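Local coordinates for Acarbose/maltose binding protein GacH (Streptomyces glaucescens, PDB 3K01) that binds acarbose and an acarbose homolog as the solute receptor of an ABC transporter, and probably also binds maltose, at residues 138-143 with 358-363; 145-150 with 280-285; 150-155 with 253-258; 183-188 with 243-248; 333-338 with 350-355. All coordinates share one frame; numbering follows the deposited sequence.

Five contacts illustrate how one long strand can organise a solute-binding protein. Strand 132-148 takes part in contact 1 near the centre of the chain and, farther along, in contact 2, with about 15 Å between the two centres. Helix 149-155 continues directly from it into contact 3, whose centre is about 8 Å from that of contact 2. Contact 4 joins contact 3 through probable backbone bonds from Tyr183 to Met256 and from Val254 to Ala248. In the other direction, contact 5 shares helix 351-360 with contact 1, their centres about 9 Å apart, and Ile140 N probably bonds Leu335 O. Contacts 4 and 5 are about 24 Å apart between centres.

Contact 1. Residues 138-143 with 358-363; sequences QVIDTL and PAVDKA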
# COMPACT_ATOMS: atom_id res chain seq x y z
N GLN A 138 11.44 -2.84 -1.60
CA GLN A 138 12.03 -2.07 -0.50
C GLN A 138 11.16 -2.13 0.77
O GLN A 138 11.59 -2.72 1.77
CB GLN A 138 12.30 -0.64 -0.92
CG GLN A 138 13.09 0.14 0.10
CD GLN A 138 13.05 1.60 -0.16
OE1 GLN A 138 11.96 2.16 -0.34
NE2 GLN A 138 14.23 2.27 -0.22
N VAL A 139 9.95 -1.57 0.72
CA VAL A 139 9.06 -1.64 1.89
C VAL A 139 7.64 -1.96 1.42
O VAL A 139 7.27 -1.72 0.26
CB VAL A 139 9.04 -0.31 2.70
CG1 VAL A 139 10.41 -0.02 3.34
CG2 VAL A 139 8.63 0.83 1.86
N ILE A 140 6.84 -2.50 2.33
CA ILE A 140 5.44 -2.84 2.05
C ILE A 140 4.53 -2.19 3.08
O ILE A 140 4.94 -1.95 4.21
CB ILE A 140 5.24 -4.40 2.06
CG1 ILE A 140 3.81 -4.83 1.65
CG2 ILE A 140 5.66 -5.02 3.40
CD1 ILE A 140 3.76 -6.26 1.12
N ASP A 141 3.30 -1.89 2.67
CA ASP A 141 2.29 -1.57 3.67
C ASP A 141 0.92 -2.02 3.15
O ASP A 141 0.79 -2.59 2.06
CB ASP A 141 2.35 -0.09 4.07
CG ASP A 141 2.13 0.84 2.91
OD1 ASP A 141 1.37 0.49 1.98
OD2 ASP A 141 2.72 1.94 2.91
N THR A 142 -0.10 -1.83 3.99
CA THR A 142 -1.46 -2.26 3.65
C THR A 142 -2.42 -1.56 4.59
O THR A 142 -2.01 -0.78 5.46
CB THR A 142 -1.58 -3.80 3.75
OG1 THR A 142 -2.80 -4.26 3.14
CG2 THR A 142 -1.50 -4.31 5.17
N LEU A 143 -3.69 -1.87 4.42
CA LEU A 143 -4.73 -1.40 5.35
C LEU A 143 -5.02 -2.48 6.38
O LEU A 143 -4.83 -3.66 6.12
CB LEU A 143 -6.02 -1.09 4.57
CG LEU A 143 -5.96 0.05 3.57
CD1 LEU A 143 -7.30 0.24 2.83
CD2 LEU A 143 -5.55 1.37 4.25
N PRO A 358 0.43 -9.14 10.77
CA PRO A 358 -0.70 -9.97 10.38
C PRO A 358 -1.54 -9.36 9.25
O PRO A 358 -2.00 -10.08 8.36
CB PRO A 358 -1.50 -10.10 11.69
CG PRO A 358 -0.43 -9.97 12.77
CD PRO A 358 0.46 -8.88 12.23
N ALA A 359 -1.69 -8.04 9.25
CA ALA A 359 -2.40 -7.37 8.15
C ALA A 359 -1.64 -7.51 6.82
O ALA A 359 -2.22 -7.79 5.77
CB ALA A 359 -2.60 -5.90 8.50
N VAL A 360 -0.32 -7.35 6.87
CA VAL A 360 0.51 -7.53 5.68
C VAL A 360 0.36 -8.94 5.09
O VAL A 360 0.39 -9.12 3.87
CB VAL A 360 1.98 -7.18 5.99
CG1 VAL A 360 2.95 -7.68 4.90
CG2 VAL A 360 2.14 -5.69 6.16
N ASP A 361 0.16 -9.94 5.95
CA ASP A 361 -0.09 -11.30 5.46
C ASP A 361 -1.41 -11.43 4.69
O ASP A 361 -1.61 -12.42 4.01
CB ASP A 361 -0.08 -12.32 6.61
CG ASP A 361 1.32 -12.63 7.15
OD1 ASP A 361 2.35 -12.28 6.52
OD2 ASP A 361 1.35 -13.26 8.22
N LYS A 362 -2.28 -10.44 4.79
CA LYS A 362 -3.53 -10.44 4.02
C LYS A 362 -3.43 -9.59 2.78
O LYS A 362 -4.45 -9.43 2.09
CB LYS A 362 -4.70 -9.97 4.90
CG LYS A 362 -5.16 -11.04 5.91
CD LYS A 362 -5.65 -12.32 5.23
CE LYS A 362 -5.99 -13.32 6.31
NZ LYS A 362 -4.74 -13.92 6.89
N ALA A 363 -2.27 -9.04 2.46
CA ALA A 363 -2.19 -8.15 1.31
C ALA A 363 -2.52 -8.87 0.01
O ALA A 363 -2.13 -10.02 -0.20
CB ALA A 363 -0.81 -7.52 1.24
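Thr142 OG1 is gripped twice, by the carbonyl of Pro294 and the hydroxyl of Ser293, both just across the sheet from strand 132-148. With OG1 thus committed, and set anti to the backbone N (chi1 -167°), the methyl CG2 is left to face the last part of helix 351-360. Thr142 CG2 lies 3.6 Å from Ala359 O, over the peptide joining Ala359 and Val360, and also touches the Val360 methyl CG2. The threonine therefore splits its work: its oxygen belongs to the sheet, its methyl to the helix.

Two residues earlier, Ile140 reaches toward Val360 tip to tip, and its CG2 comes within 4.1 Å of Val360 CG1; CD1 touches the same methyl. Ala359 adds its CB, which sits 4.0 Å from Leu143 O. In the fold, this is where a long strand of the mixed sheet packs against a helix, with a classic beta bulge at Gln138 and Val139 opposite Trp298. A type I turn runs from Val360 to Ala363, and Ala359 O, touched by the threonine methyl, also accepts the Lys362 N bond at 2.8 Å. From this turn the chain runs on into the short strand that lies parallel to strand 293-302, while the CB of Ala363 approaches Thr142 OG1 to 4.3 Å.

Contact 2. Residues 145-150 with 280-285; sequences LFYNKE and GVAPVP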
# COMPACT_ATOMS: atom_id res chain seq x y z
N LEU A 145 -7.53 -3.23 10.29
CA LEU A 145 -8.61 -2.79 11.18
C LEU A 145 -8.01 -2.27 12.50
O LEU A 145 -7.44 -3.04 13.27
CB LEU A 145 -9.52 -3.98 11.45
CG LEU A 145 -10.77 -3.65 12.29
CD1 LEU A 145 -11.74 -2.77 11.55
CD2 LEU A 145 -11.41 -4.97 12.72
N PHE A 146 -8.14 -0.97 12.73
CA PHE A 146 -7.76 -0.36 14.01
C PHE A 146 -8.95 -0.47 14.96
O PHE A 146 -10.10 -0.28 14.55
CB PHE A 146 -7.48 1.13 13.83
CG PHE A 146 -6.19 1.49 13.14
CD1 PHE A 146 -5.45 2.54 13.63
CD2 PHE A 146 -5.74 0.85 11.98
CE1 PHE A 146 -4.28 2.97 13.02
CE2 PHE A 146 -4.55 1.27 11.37
CZ PHE A 146 -3.82 2.32 11.91
N TYR A 147 -8.70 -0.73 16.23
CA TYR A 147 -9.78 -0.82 17.19
C TYR A 147 -9.38 -0.21 18.53
O TYR A 147 -8.23 -0.23 18.95
CB TYR A 147 -10.31 -2.26 17.36
CG TYR A 147 -9.31 -3.29 17.79
CD1 TYR A 147 -8.50 -3.94 16.86
CD2 TYR A 147 -9.21 -3.66 19.15
CE1 TYR A 147 -7.60 -4.90 17.26
CE2 TYR A 147 -8.32 -4.61 19.54
CZ TYR A 147 -7.52 -5.23 18.59
OH TYR A 147 -6.60 -6.19 18.97
N ASN A 148 -10.39 0.35 19.20
CA ASN A 148 -10.28 0.90 20.54
C ASN A 148 -10.49 -0.24 21.52
O ASN A 148 -11.59 -0.79 21.66
CB ASN A 148 -11.37 1.97 20.69
CG ASN A 148 -11.32 2.73 22.01
OD1 ASN A 148 -11.54 3.98 22.05
ND2 ASN A 148 -11.10 2.01 23.08
N LYS A 149 -9.41 -0.64 22.20
CA LYS A 149 -9.48 -1.81 23.07
C LYS A 149 -10.48 -1.63 24.20
O LYS A 149 -11.23 -2.55 24.50
CB LYS A 149 -8.11 -2.18 23.63
CG LYS A 149 -7.17 -2.74 22.57
CD LYS A 149 -5.82 -3.13 23.17
CE LYS A 149 -4.90 -3.68 22.10
NZ LYS A 149 -3.80 -4.53 22.65
N GLU A 150 -10.52 -0.44 24.80
CA GLU A 150 -11.40 -0.20 25.93
C GLU A 150 -12.86 -0.27 25.51
O GLU A 150 -13.68 -0.79 26.25
CB GLU A 150 -11.08 1.13 26.58
CG GLU A 150 -11.88 1.38 27.85
CD GLU A 150 -13.17 2.12 27.63
OE1 GLU A 150 -13.39 2.82 26.60
OE2 GLU A 150 -14.03 2.03 28.55
N GLY A 280 -5.48 -1.28 19.25
CA GLY A 280 -5.21 -2.57 18.65
C GLY A 280 -5.28 -2.44 17.14
O GLY A 280 -6.00 -1.57 16.60
N VAL A 281 -4.55 -3.32 16.46
CA VAL A 281 -4.59 -3.40 15.00
C VAL A 281 -4.70 -4.86 14.61
O VAL A 281 -3.96 -5.70 15.14
CB VAL A 281 -3.34 -2.75 14.37
CG1 VAL A 281 -3.40 -2.84 12.86
CG2 VAL A 281 -3.23 -1.28 14.77
N ALA A 282 -5.63 -5.14 13.69
CA ALA A 282 -5.89 -6.50 13.22
C ALA A 282 -5.99 -6.46 11.69
O ALA A 282 -6.10 -5.41 11.09
CB ALA A 282 -7.19 -7.01 13.82
N PRO A 283 -5.97 -7.64 11.03
CA PRO A 283 -6.24 -7.63 9.60
C PRO A 283 -7.63 -7.08 9.31
O PRO A 283 -8.53 -7.15 10.16
CB PRO A 283 -6.15 -9.12 9.22
CG PRO A 283 -5.28 -9.72 10.27
CD PRO A 283 -5.66 -8.99 11.53
N VAL A 284 -7.81 -6.55 8.11
CA VAL A 284 -9.17 -6.19 7.72
C VAL A 284 -10.09 -7.42 7.80
O VAL A 284 -9.67 -8.56 7.59
CB VAL A 284 -9.25 -5.56 6.31
CG1 VAL A 284 -8.42 -4.29 6.25
CG2 VAL A 284 -8.84 -6.55 5.22
N PRO A 285 -11.37 -7.20 8.09
CA PRO A 285 -12.26 -8.36 8.18
C PRO A 285 -12.50 -9.06 6.84
O PRO A 285 -12.50 -8.42 5.78
CB PRO A 285 -13.59 -7.77 8.71
CG PRO A 285 -13.53 -6.35 8.37
CD PRO A 285 -12.07 -5.94 8.42
O HOH W 1 -5.13 -7.43 17.03
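Tyr147 lays one face of its ring on the backbone of Gly280, the residue paired with it on the neighbouring antiparallel strand. Gly280 CA stands 3.6 Å from the ring centroid of Tyr147, 17° off the normal, a CH-pi contact displaced toward the rim. The torsion responsible is chi1 at 58°, which puts CG between the backbone N and carbonyl carbon and folds the ring across to the partner strand instead of letting it project from the sheet. This is the aromatic-over-glycine pairing of antiparallel sheets. CE1 of the ring continues to the methyl of Ala282, and the Lys149 chain comes alongside the glycine too, its CE 3.6 Å from Gly280 CA.

On the other face of the sheet Phe146 is likewise covered from the second strand: Val281 CG2 sits over the centre of its ring, 4.3 Å from the centroid. Between the two faces the backbones pair: Tyr147 and Gly280 are a hydrogen-bonded pair, with Tyr147 N to Gly280 O at 2.9 Å; Leu145 and Ala282 form another, with Leu145 N to Ala282 O at 2.7 Å. Phe146 and Val281 make the non-hydrogen-bonded pair between them.

The phenol is also tied at its far end, where a water in the ring plane lies 2.7 Å from Tyr147 OH and donates to Val281 O at 2.8 Å. Dispersion over the ring and a water bridge at its hydroxyl probably hold the ring against the second strand.

Contact 3. Residues 150-155 with 253-258; sequences ELLTKA and KVAMMV
This is a small, buried, wholly apolar helix-to-strand contact, placed where helix 149-155 leaves the long strand 132-148 and folds back beside strand 254-259. Ala255 is the focus. Its methyl points at the helix and receives two successive leucines: Leu151 CD1 at 4.0 Å and Leu152 CD1 at 3.9 Å from Ala255 CB. Leu151 also applies its own CB, 4.1 Å from Ala255 CB, and its CD1 extends along the strand backbone to within 4.1 Å of Val254 O.

Leu152 starts from a different side of the helix and gets there by its end. With chi1 at -87° and chi2 at 62°, the branch carrying CD1 swings in toward the strand, where it passes the alanine and comes within 4.4 Å of Met256 CG. No hydrogen bond crosses between the two segments, and the contact between them is van der Waals packing. In this alpha/beta part of the binding protein, strand 254-259 lies between strands 132-148 and 180-183, antiparallel to the first and parallel to the second, and the chain turns a corner at Ala255. That corner turns the small Ala255 methyl to the helix, which is consistent with the close approach of the backbones: the CA atoms of Leu151 and Ala255 are 6.2 Å apart.

Helix 163-177 packs against the same leucines, with Thr177 touching Leu151 and Ile173 touching Leu152. Tyr147 lies against both Leu152 and Met256.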
# COMPACT_ATOMS: atom_id res chain seq x y z
N GLU A 150 -10.52 -0.44 24.80
CA GLU A 150 -11.40 -0.20 25.93
C GLU A 150 -12.86 -0.27 25.51
O GLU A 150 -13.68 -0.79 26.25
CB GLU A 150 -11.08 1.13 26.58
CG GLU A 150 -11.88 1.38 27.85
CD GLU A 150 -13.17 2.12 27.63
OE1 GLU A 150 -13.39 2.82 26.60
OE2 GLU A 150 -14.03 2.03 28.55
N LEU A 151 -13.20 0.28 24.34
CA LEU A 151 -14.60 0.19 23.91
C LEU A 151 -15.01 -1.24 23.61
O LEU A 151 -16.10 -1.67 23.98
CB LEU A 151 -14.87 1.11 22.71
CG LEU A 151 -14.82 2.62 23.00
CD1 LEU A 151 -14.97 3.39 21.68
CD2 LEU A 151 -15.91 3.05 23.98
N LEU A 152 -14.13 -2.00 22.98
CA LEU A 152 -14.48 -3.40 22.73
C LEU A 152 -14.56 -4.19 24.03
O LEU A 152 -15.45 -5.04 24.19
CB LEU A 152 -13.52 -4.08 21.75
CG LEU A 152 -13.86 -3.92 20.24
CD1 LEU A 152 -13.83 -2.46 19.76
CD2 LEU A 152 -12.94 -4.78 19.39
N THR A 153 -13.67 -3.90 24.97
CA THR A 153 -13.67 -4.60 26.25
C THR A 153 -14.92 -4.25 27.02
O THR A 153 -15.60 -5.15 27.57
CB THR A 153 -12.42 -4.22 27.05
OG1 THR A 153 -11.29 -4.68 26.34
CG2 THR A 153 -12.41 -4.92 28.43
N LYS A 154 -15.28 -2.97 27.06
CA LYS A 154 -16.48 -2.55 27.77
C LYS A 154 -17.70 -3.25 27.18
O LYS A 154 -18.59 -3.70 27.92
CB LYS A 154 -16.62 -1.04 27.75
CG LYS A 154 -17.84 -0.54 28.52
CD LYS A 154 -17.65 0.90 28.94
CE LYS A 154 -18.62 1.28 30.06
NZ LYS A 154 -18.11 0.95 31.41
N ALA A 155 -17.72 -3.40 25.85
CA ALA A 155 -18.86 -4.02 25.17
C ALA A 155 -18.84 -5.55 25.28
O ALA A 155 -19.84 -6.21 24.96
CB ALA A 155 -18.87 -3.60 23.71
N LYS A 253 -16.08 8.36 18.84
CA LYS A 253 -17.36 8.34 18.16
C LYS A 253 -17.57 6.98 17.47
O LYS A 253 -18.69 6.47 17.38
CB LYS A 253 -17.41 9.47 17.14
CG LYS A 253 -18.75 9.60 16.46
CD LYS A 253 -18.76 10.81 15.55
CE LYS A 253 -20.15 11.00 14.96
NZ LYS A 253 -20.24 12.21 14.11
N VAL A 254 -16.48 6.41 16.96
CA VAL A 254 -16.50 5.01 16.51
C VAL A 254 -15.46 4.21 17.30
O VAL A 254 -14.49 4.79 17.83
CB VAL A 254 -16.19 4.85 14.99
CG1 VAL A 254 -17.23 5.60 14.18
CG2 VAL A 254 -14.80 5.33 14.65
N ALA A 255 -15.64 2.89 17.31
CA ALA A 255 -14.69 2.01 17.97
C ALA A 255 -13.63 1.43 17.04
O ALA A 255 -12.63 0.86 17.51
CB ALA A 255 -15.44 0.87 18.64
N MET A 256 -13.87 1.51 15.73
CA MET A 256 -13.02 0.86 14.71
C MET A 256 -12.92 1.71 13.49
O MET A 256 -13.85 2.44 13.16
CB MET A 256 -13.64 -0.49 14.32
CG MET A 256 -13.69 -1.48 15.48
SD MET A 256 -14.39 -3.09 15.06
CE MET A 256 -16.15 -2.69 15.17
N MET A 257 -11.82 1.57 12.76
CA MET A 257 -11.68 2.19 11.42
C MET A 257 -10.71 1.29 10.68
O MET A 257 -10.03 0.47 11.27
CB MET A 257 -11.15 3.61 11.47
CG MET A 257 -9.72 3.70 11.97
SD MET A 257 -9.05 5.38 11.78
CE MET A 257 -7.48 5.29 12.62
N VAL A 258 -10.64 1.44 9.36
CA VAL A 258 -9.60 0.78 8.58
C VAL A 258 -8.58 1.83 8.17
O VAL A 258 -8.94 2.93 7.77
CB VAL A 258 -10.22 0.11 7.36
CG1 VAL A 258 -9.15 -0.41 6.38
CG2 VAL A 258 -11.13 -1.01 7.81

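Contact 4. Residues 183-188 with 243-248; sequences YLRGDD and NNMQNA
The Tyr183 ring carries the backbone of helix 241-251 on one face: Met245 CA lies over its centre, 3.6 Å from the Tyr183 centroid and 10° off the normal, a CH-pi contact, with the Asn244 carbonyl carbon over the same face. Ala248 CB comes in obliquely, 3.8 Å from Tyr183 CD1. The second flat group, the Arg185 guanidinium, has Asp188 CB over one face, while Met245 CE approaches it obliquely and lies 3.9 Å from Arg185 CD.

Met245 therefore serves both groups. Its CB is 3.4 Å from Tyr183 CD2, and its sulfur stands beside the ring in an oblique Met-aromatic contact, before a bend at chi3 (59°) carries CE across the arginine chain at about a right angle.

The polar ends have their own partners. Tyr183 OH bonds Asp237. Arg185 NE donates to Asp187 OD1 at 2.7 Å; the oxygen uses its syn lone pair and lies somewhat out of the guanidinium plane. Asp187 OD2 accepts from Gly241 N at the start of helix 241-251. Asp188 adds a long, purely electrostatic pairing, and Trp191 a cation-pi contact. The nearby carboxylates probably offset the charge of the buried arginine, while its CB and CD pack on the methionine.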
# COMPACT_ATOMS: atom_id res chain seq x y z
N TYR A 183 -16.03 3.45 11.50
CA TYR A 183 -16.01 4.53 10.51
C TYR A 183 -15.63 3.93 9.19
O TYR A 183 -14.53 3.38 9.10
CB TYR A 183 -15.06 5.67 10.87
CG TYR A 183 -15.25 6.82 9.92
CD1 TYR A 183 -16.10 7.87 10.25
CD2 TYR A 183 -14.67 6.82 8.66
CE1 TYR A 183 -16.35 8.91 9.35
CE2 TYR A 183 -14.90 7.87 7.77
CZ TYR A 183 -15.72 8.88 8.12
OH TYR A 183 -15.94 9.89 7.21
N LEU A 184 -16.53 3.97 8.20
CA LEU A 184 -16.28 3.39 6.89
C LEU A 184 -15.87 4.55 6.00
O LEU A 184 -16.67 5.47 5.77
CB LEU A 184 -17.55 2.70 6.38
CG LEU A 184 -17.42 2.01 5.01
CD1 LEU A 184 -18.28 0.79 4.95
CD2 LEU A 184 -17.80 2.95 3.87
N ARG A 185 -14.63 4.54 5.52
CA ARG A 185 -14.16 5.63 4.67
C ARG A 185 -14.88 5.57 3.33
O ARG A 185 -14.75 4.59 2.60
CB ARG A 185 -12.65 5.50 4.46
CG ARG A 185 -12.04 6.49 3.47
CD ARG A 185 -11.64 7.72 4.21
NE ARG A 185 -10.94 8.75 3.41
CZ ARG A 185 -9.64 8.82 3.18
NH1 ARG A 185 -8.81 7.91 3.66
NH2 ARG A 185 -9.16 9.85 2.48
N GLY A 186 -15.61 6.64 3.00
CA GLY A 186 -16.47 6.58 1.82
C GLY A 186 -16.00 7.37 0.63
O GLY A 186 -16.66 7.32 -0.41
N ASP A 187 -14.92 8.14 0.77
CA ASP A 187 -14.55 9.11 -0.26
C ASP A 187 -13.21 8.78 -0.89
O ASP A 187 -12.68 9.62 -1.64
CB ASP A 187 -14.52 10.55 0.30
CG ASP A 187 -13.40 10.76 1.31
OD1 ASP A 187 -12.98 9.78 1.96
OD2 ASP A 187 -12.93 11.93 1.48
N ASP A 188 -12.64 7.62 -0.59
CA ASP A 188 -11.33 7.27 -1.14
C ASP A 188 -11.39 5.80 -1.59
O ASP A 188 -11.69 4.92 -0.79
CB ASP A 188 -10.20 7.49 -0.12
CG ASP A 188 -8.84 7.27 -0.73
OD1 ASP A 188 -8.62 6.22 -1.34
OD2 ASP A 188 -7.99 8.20 -0.60
N ASN A 243 -10.03 13.44 7.60
CA ASN A 243 -10.21 14.11 8.88
C ASN A 243 -11.40 13.58 9.61
O ASN A 243 -11.37 13.40 10.83
CB ASN A 243 -10.33 15.62 8.70
CG ASN A 243 -9.03 16.28 8.33
OD1 ASN A 243 -8.99 17.11 7.41
ND2 ASN A 243 -7.98 15.96 9.04
N ASN A 244 -12.49 13.32 8.91
CA ASN A 244 -13.67 12.82 9.58
C ASN A 244 -13.39 11.45 10.23
O ASN A 244 -13.81 11.18 11.37
CB ASN A 244 -14.87 12.72 8.62
CG ASN A 244 -15.55 14.05 8.36
OD1 ASN A 244 -15.91 14.39 7.22
ND2 ASN A 244 -15.74 14.82 9.40
N MET A 245 -12.69 10.59 9.52
CA MET A 245 -12.37 9.27 10.04
C MET A 245 -11.43 9.38 11.25
O MET A 245 -11.72 8.79 12.30
CB MET A 245 -11.69 8.46 8.96
CG MET A 245 -11.29 7.09 9.43
SD MET A 245 -10.87 5.96 8.11
CE MET A 245 -9.53 6.87 7.35
N GLN A 246 -10.35 10.12 11.12
CA GLN A 246 -9.41 10.29 12.24
C GLN A 246 -10.09 10.91 13.44
O GLN A 246 -9.92 10.44 14.56
CB GLN A 246 -8.19 11.13 11.83
CG GLN A 246 -7.30 10.47 10.78
CD GLN A 246 -6.75 9.16 11.26
OE1 GLN A 246 -7.25 8.08 10.92
NE2 GLN A 246 -5.72 9.24 12.08
N ASN A 247 -10.92 11.93 13.23
CA ASN A 247 -11.57 12.57 14.36
C ASN A 247 -12.54 11.61 15.04
O ASN A 247 -12.64 11.57 16.27
CB ASN A 247 -12.33 13.84 13.92
CG ASN A 247 -11.40 14.96 13.46
OD1 ASN A 247 -10.22 14.95 13.75
ND2 ASN A 247 -11.95 15.89 12.70
N ALA A 248 -13.27 10.83 14.24
CA ALA A 248 -14.23 9.88 14.79
C ALA A 248 -13.51 8.82 15.62
O ALA A 248 -13.99 8.43 16.71
CB ALA A 248 -15.06 9.22 13.68

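Contact 5. Residues 333-338 with 350-355; sequences SLLPTR and NEMVKF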
# COMPACT_ATOMS: atom_id res chain seq x y z
N SER A 333 10.80 2.44 11.32
CA SER A 333 9.62 1.59 11.52
C SER A 333 8.84 1.33 10.23
O SER A 333 7.64 1.03 10.28
CB SER A 333 8.70 2.18 12.60
OG SER A 333 9.39 2.19 13.84
N LEU A 334 9.51 1.42 9.08
CA LEU A 334 8.91 0.97 7.83
C LEU A 334 8.99 -0.53 7.73
O LEU A 334 9.94 -1.14 8.23
CB LEU A 334 9.60 1.63 6.64
CG LEU A 334 9.45 3.15 6.58
CD1 LEU A 334 10.32 3.73 5.47
CD2 LEU A 334 7.96 3.55 6.43
N LEU A 335 8.03 -1.13 7.07
CA LEU A 335 7.90 -2.59 7.10
C LEU A 335 8.73 -3.23 5.99
O LEU A 335 8.58 -2.87 4.83
CB LEU A 335 6.43 -3.01 6.97
CG LEU A 335 5.50 -2.37 8.01
CD1 LEU A 335 4.05 -2.60 7.64
CD2 LEU A 335 5.80 -2.91 9.42
N PRO A 336 9.59 -4.21 6.35
CA PRO A 336 10.43 -4.81 5.32
C PRO A 336 9.70 -5.72 4.36
O PRO A 336 8.61 -6.23 4.65
CB PRO A 336 11.46 -5.62 6.11
CG PRO A 336 10.94 -5.70 7.52
CD PRO A 336 9.82 -4.76 7.71
N THR A 337 10.33 -5.99 3.22
CA THR A 337 9.77 -6.98 2.32
C THR A 337 10.45 -8.32 2.45
O THR A 337 9.92 -9.33 1.99
CB THR A 337 9.89 -6.54 0.88
OG1 THR A 337 11.28 -6.43 0.51
CG2 THR A 337 9.20 -5.21 0.68
N ARG A 338 11.60 -8.38 3.09
CA ARG A 338 12.35 -9.66 3.21
C ARG A 338 11.88 -10.47 4.40
O ARG A 338 11.88 -9.99 5.48
CB ARG A 338 13.84 -9.35 3.36
CG ARG A 338 14.48 -8.98 2.02
CD ARG A 338 15.98 -8.71 2.18
NE ARG A 338 16.60 -8.47 0.90
CZ ARG A 338 17.00 -9.45 0.13
NH1 ARG A 338 17.16 -10.65 0.59
NH2 ARG A 338 17.30 -9.20 -1.10
N ASN A 350 9.46 -4.53 16.91
CA ASN A 350 9.18 -3.15 16.51
C ASN A 350 7.68 -2.86 16.61
O ASN A 350 6.86 -3.68 16.21
CB ASN A 350 9.72 -2.91 15.09
CG ASN A 350 9.37 -1.56 14.55
OD1 ASN A 350 8.26 -1.37 14.01
ND2 ASN A 350 10.25 -0.59 14.72
N GLU A 351 7.31 -1.69 17.13
CA GLU A 351 5.88 -1.37 17.33
C GLU A 351 5.04 -1.54 16.05
O GLU A 351 3.95 -2.11 16.06
CB GLU A 351 5.71 0.06 17.90
CG GLU A 351 4.21 0.39 18.13
CD GLU A 351 3.88 1.73 18.79
OE1 GLU A 351 4.06 2.77 18.15
OE2 GLU A 351 3.35 1.72 19.94
N MET A 352 5.57 -1.05 14.94
CA MET A 352 4.81 -1.10 13.69
C MET A 352 4.72 -2.51 13.12
O MET A 352 3.69 -2.91 12.57
CB MET A 352 5.42 -0.13 12.69
CG MET A 352 4.50 0.18 11.56
SD MET A 352 3.11 1.25 12.07
CE MET A 352 3.85 2.88 12.12
N VAL A 353 5.80 -3.29 13.26
CA VAL A 353 5.79 -4.67 12.83
C VAL A 353 4.77 -5.46 13.66
O VAL A 353 3.99 -6.26 13.14
CB VAL A 353 7.20 -5.26 12.98
CG1 VAL A 353 7.16 -6.75 12.80
CG2 VAL A 353 8.13 -4.62 11.98
N LYS A 354 4.74 -5.18 14.96
CA LYS A 354 3.78 -5.86 15.83
C LYS A 354 2.34 -5.52 15.44
O LYS A 354 1.47 -6.39 15.42
CB LYS A 354 4.02 -5.51 17.29
CG LYS A 354 5.30 -6.11 17.82
CD LYS A 354 5.56 -5.77 19.30
CE LYS A 354 5.71 -4.27 19.55
NZ LYS A 354 5.99 -4.03 21.03
N PHE A 355 2.09 -4.25 15.14
CA PHE A 355 0.75 -3.84 14.73
C PHE A 355 0.34 -4.42 13.38
O PHE A 355 -0.82 -4.83 13.23
CB PHE A 355 0.62 -2.33 14.61
CG PHE A 355 0.42 -1.58 15.91
CD1 PHE A 355 -0.51 -2.02 16.85
CD2 PHE A 355 1.09 -0.38 16.13
CE1 PHE A 355 -0.73 -1.28 18.02
CE2 PHE A 355 0.87 0.36 17.32
CZ PHE A 355 -0.04 -0.10 18.23
O HOH W 2 7.60 1.61 15.80
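Ser333 and Asn350 meet through one well-aligned hydrogen bond. Asn350 ND2 donates to Ser333 OG at 3.0 Å, with an angle of 173° at the hydrogen, and the hydroxyl oxygen lies practically in the plane of the amide. Two conformations make this possible. Ser333 is the residue at which the chain leaves helix 322-332, and it does so with positive phi; its OG, placed beside the backbone N at chi1 -64°, is turned toward the asparagine. Asn350 holds CG anti to its N (chi1 175°), which brings the amide back over the start of helix 351-360.

The other end of that amide is just as busy. Asn350 OD1 receives Val353 N at 3.2 Å, on a lone pair in the carbonyl plane, and Met352 N at 2.9 Å in a weak, bent bond. Bonds at both ends thus fix the flip of the amide as well as its rotation. A water 2.7 Å from Ser333 OG also makes a long, weak bond with Met352 N.

Alongside, the contact turns apolar. Leu335 begins at an angle to the helix, but its CD2 branch, turned off the line of the chain, reaches the helix surface, 3.9 Å from Val353 CG2 and 3.8 Å from Val353 CA. Met352 is modelled in two conformers; in this one its CB rests 3.5 Å from Ser333 O. Leu335 in turn pairs with Ile140 through its backbone.

Asn350 is a classic N-cap of helix 351-360, and here the capping amide is itself held by a serine from the loop that follows helix 322-332.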